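Local coordinates for regulatory protein YycH-like domain-containing protein (Eubacterium rectale, PDB 5COZ) that is of unknown function but has a YycH-like regulatory domain and is probably exported as a lipoprotein, at residues D92-Q96 / L108-Y113. Sequence-based numbering, arbitrary orientation. Where two conformers were deposited one is given.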
loop_
_atom_site.group_PDB
_atom_site.type_symbol
_atom_site.label_atom_id
_atom_site.label_comp_id
_atom_site.label_asym_id
_atom_site.label_seq_id
_atom_site.Cartn_x
_atom_site.Cartn_y
_atom_site.Cartn_z
ATOM N N ASP A 92 8.827 29.562 10.027
ATOM C CA ASP A 92 9.034 30.693 10.946
ATOM C C ASP A 92 8.019 30.740 12.083
ATOM O O ASP A 92 8.403 31.022 13.220
ATOM C CB ASP A 92 8.946 32.045 10.205
ATOM C CG ASP A 92 9.901 32.278 9.053
ATOM O OD1 ASP A 92 10.996 31.675 9.055
ATOM O OD2 ASP A 92 9.575 33.110 8.176
ATOM N N VAL A 93 6.719 30.521 11.772
ATOM C CA VAL A 93 5.624 30.653 12.737
ATOM C C VAL A 93 5.243 29.325 13.410
ATOM O O VAL A 93 4.389 29.322 14.304
ATOM C CB VAL A 93 4.367 31.329 12.120
ATOM C CG1 VAL A 93 4.635 32.798 11.791
ATOM C CG2 VAL A 93 3.852 30.579 10.897
ATOM N N CYS A 94 5.860 28.213 13.005
ATOM C CA CYS A 94 5.605 26.894 13.589
ATOM C C CYS A 94 6.070 26.780 15.004
ATOM O O CYS A 94 7.076 27.413 15.361
ATOM C CB CYS A 94 6.270 25.822 12.748
ATOM S SG CYS A 94 5.296 25.357 11.323
ATOM N N VAL A 95 5.397 25.932 15.795
ATOM C CA VAL A 95 5.761 25.591 17.154
ATOM C C VAL A 95 6.205 24.140 17.167
ATOM O O VAL A 95 5.465 23.242 16.732
ATOM C CB VAL A 95 4.602 25.846 18.161
ATOM C CG1 VAL A 95 5.006 25.452 19.582
ATOM C CG2 VAL A 95 4.163 27.312 18.129
ATOM N N GLN A 96 7.408 23.898 17.670
ATOM C CA GLN A 96 7.940 22.565 17.798
ATOM C C GLN A 96 7.546 21.995 19.168
ATOM O O GLN A 96 7.541 22.712 20.179
ATOM C CB GLN A 96 9.485 22.593 17.623
ATOM C CG GLN A 96 10.207 21.230 17.672
ATOM C CD GLN A 96 10.628 20.726 19.061
ATOM O OE1 GLN A 96 10.167 21.201 20.112
ATOM N NE2 GLN A 96 11.549 19.769 19.093
ATOM N N LEU A 108 6.917 17.018 16.798
ATOM C CA LEU A 108 5.801 17.683 16.145
ATOM C C LEU A 108 6.135 19.100 15.797
ATOM O O LEU A 108 6.791 19.797 16.580
ATOM C CB LEU A 108 4.547 17.700 17.056
ATOM C CG LEU A 108 4.138 16.352 17.693
ATOM C CD1 LEU A 108 2.905 16.524 18.551
ATOM C CD2 LEU A 108 3.819 15.310 16.652
ATOM N N TRP A 109 5.612 19.570 14.661
ATOM C CA TRP A 109 5.700 20.976 14.245
ATOM C C TRP A 109 4.309 21.394 13.840
ATOM O O TRP A 109 3.716 20.768 12.962
ATOM C CB TRP A 109 6.687 21.197 13.088
ATOM C CG TRP A 109 8.107 20.987 13.475
ATOM C CD1 TRP A 109 9.005 21.948 13.849
ATOM C CD2 TRP A 109 8.798 19.743 13.534
ATOM N NE1 TRP A 109 10.218 21.374 14.135
ATOM C CE2 TRP A 109 10.135 20.026 13.903
ATOM C CE3 TRP A 109 8.442 18.409 13.230
ATOM C CZ2 TRP A 109 11.110 19.024 14.010
ATOM C CZ3 TRP A 109 9.416 17.422 13.311
ATOM C CH2 TRP A 109 10.721 17.730 13.741
ATOM N N ASP A 110 3.774 22.421 14.486
ATOM C CA ASP A 110 2.415 22.837 14.197
ATOM C C ASP A 110 2.327 24.309 13.886
ATOM O O ASP A 110 2.928 25.135 14.575
ATOM C CB ASP A 110 1.543 22.532 15.439
ATOM C CG ASP A 110 1.315 21.053 15.640
ATOM O OD1 ASP A 110 0.458 20.491 14.935
ATOM O OD2 ASP A 110 2.042 20.444 16.458
ATOM N N ASN A 111 1.564 24.640 12.848
ATOM C CA ASN A 111 1.244 26.030 12.557
ATOM C C ASN A 111 -0.169 26.183 13.070
ATOM O O ASN A 111 -1.113 25.672 12.468
ATOM C CB ASN A 111 1.412 26.364 11.078
ATOM C CG ASN A 111 1.131 27.816 10.770
ATOM O OD1 ASN A 111 0.483 28.522 11.538
ATOM N ND2 ASN A 111 1.575 28.270 9.618
ATOM N N ASN A 112 -0.318 26.804 14.236
ATOM C CA ASN A 112 -1.622 26.930 14.877
ATOM C C ASN A 112 -2.560 27.934 14.155
ATOM O O ASN A 112 -3.767 27.882 14.374
ATOM C CB ASN A 112 -1.448 27.286 16.350
ATOM C CG ASN A 112 -0.609 26.277 17.113
ATOM O OD1 ASN A 112 0.489 26.588 17.589
ATOM N ND2 ASN A 112 -1.070 25.029 17.194
ATOM N N TYR A 113 -2.035 28.772 13.252
ATOM C CA TYR A 113 -2.903 29.692 12.501
ATOM C C TYR A 113 -3.574 28.967 11.314
ATOM O O TYR A 113 -4.783 29.104 11.110
ATOM C CB TYR A 113 -2.111 30.907 11.986
ATOM C CG TYR A 113 -1.412 31.712 13.059
ATOM C CD1 TYR A 113 -2.079 32.724 13.745
ATOM C CD2 TYR A 113 -0.067 31.498 13.356
ATOM C CE1 TYR A 113 -1.436 33.484 14.722
ATOM C CE2 TYR A 113 0.584 32.245 14.337
ATOM C CZ TYR A 113 -0.101 33.245 15.011
ATOM O OH TYR A 113 0.534 33.985 15.980
HETATM O O HOH W 1 1.914 28.534 15.156
HETATM O O HOH W 2 3.972 21.423 18.217
#
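Q96 extends its CG anti to the backbone N (chi1 -177°) and W109 turns its indole anti to its own carbonyl carbon (chi1 -69°), which brings Q96 CG to 3.5 Å from W109 NE1. The chain of Q96 then bends at CG, and its amide plane stands 75° from the indole plane. Beside this pair, V95 and D110 form an antiparallel hydrogen-bonded pair: V95 N donates to D110 O at 2.9 Å in a nearly straight bond, and D110 N returns a bond to V95 O. CA-H...O contacts fill in between, with C94 CA and Q96 CA approaching the carbonyls of D110 and L108. V95 O is gripped a second time by a water that also donates to D110 OD2 (2.8 Å), so the carboxylate is tied to the opposite strand through solvent. Past the regular pairing, a second water takes over: it donates to V93 O and accepts from N112 N, bridging backbones that have begun to part. On the face shared with W109, the side chain of N111 lies against two neighbours, its CB 4.0 Å from C94 SG and its ND2 3.5 Å from V93 CG2. Its OD1 accepts from Y113 N (3.1 Å), an Asx turn that draws the chain round at N111-Y113, with a weak further bond from T114 N. Replacing N111 by alanine removes the amide, which is likely to leave Y113 N without its acceptor, relax the turn and open a gap beside V93 CG2. The contact forms the open end of the β-hairpin of strands 95-101 and 104-111, at the periphery of the antiparallel sheet; strand 116-120 pairs with 104-111 on its other edge, while Y77 of helix 73-87 meets the W109 indole edge-to-face.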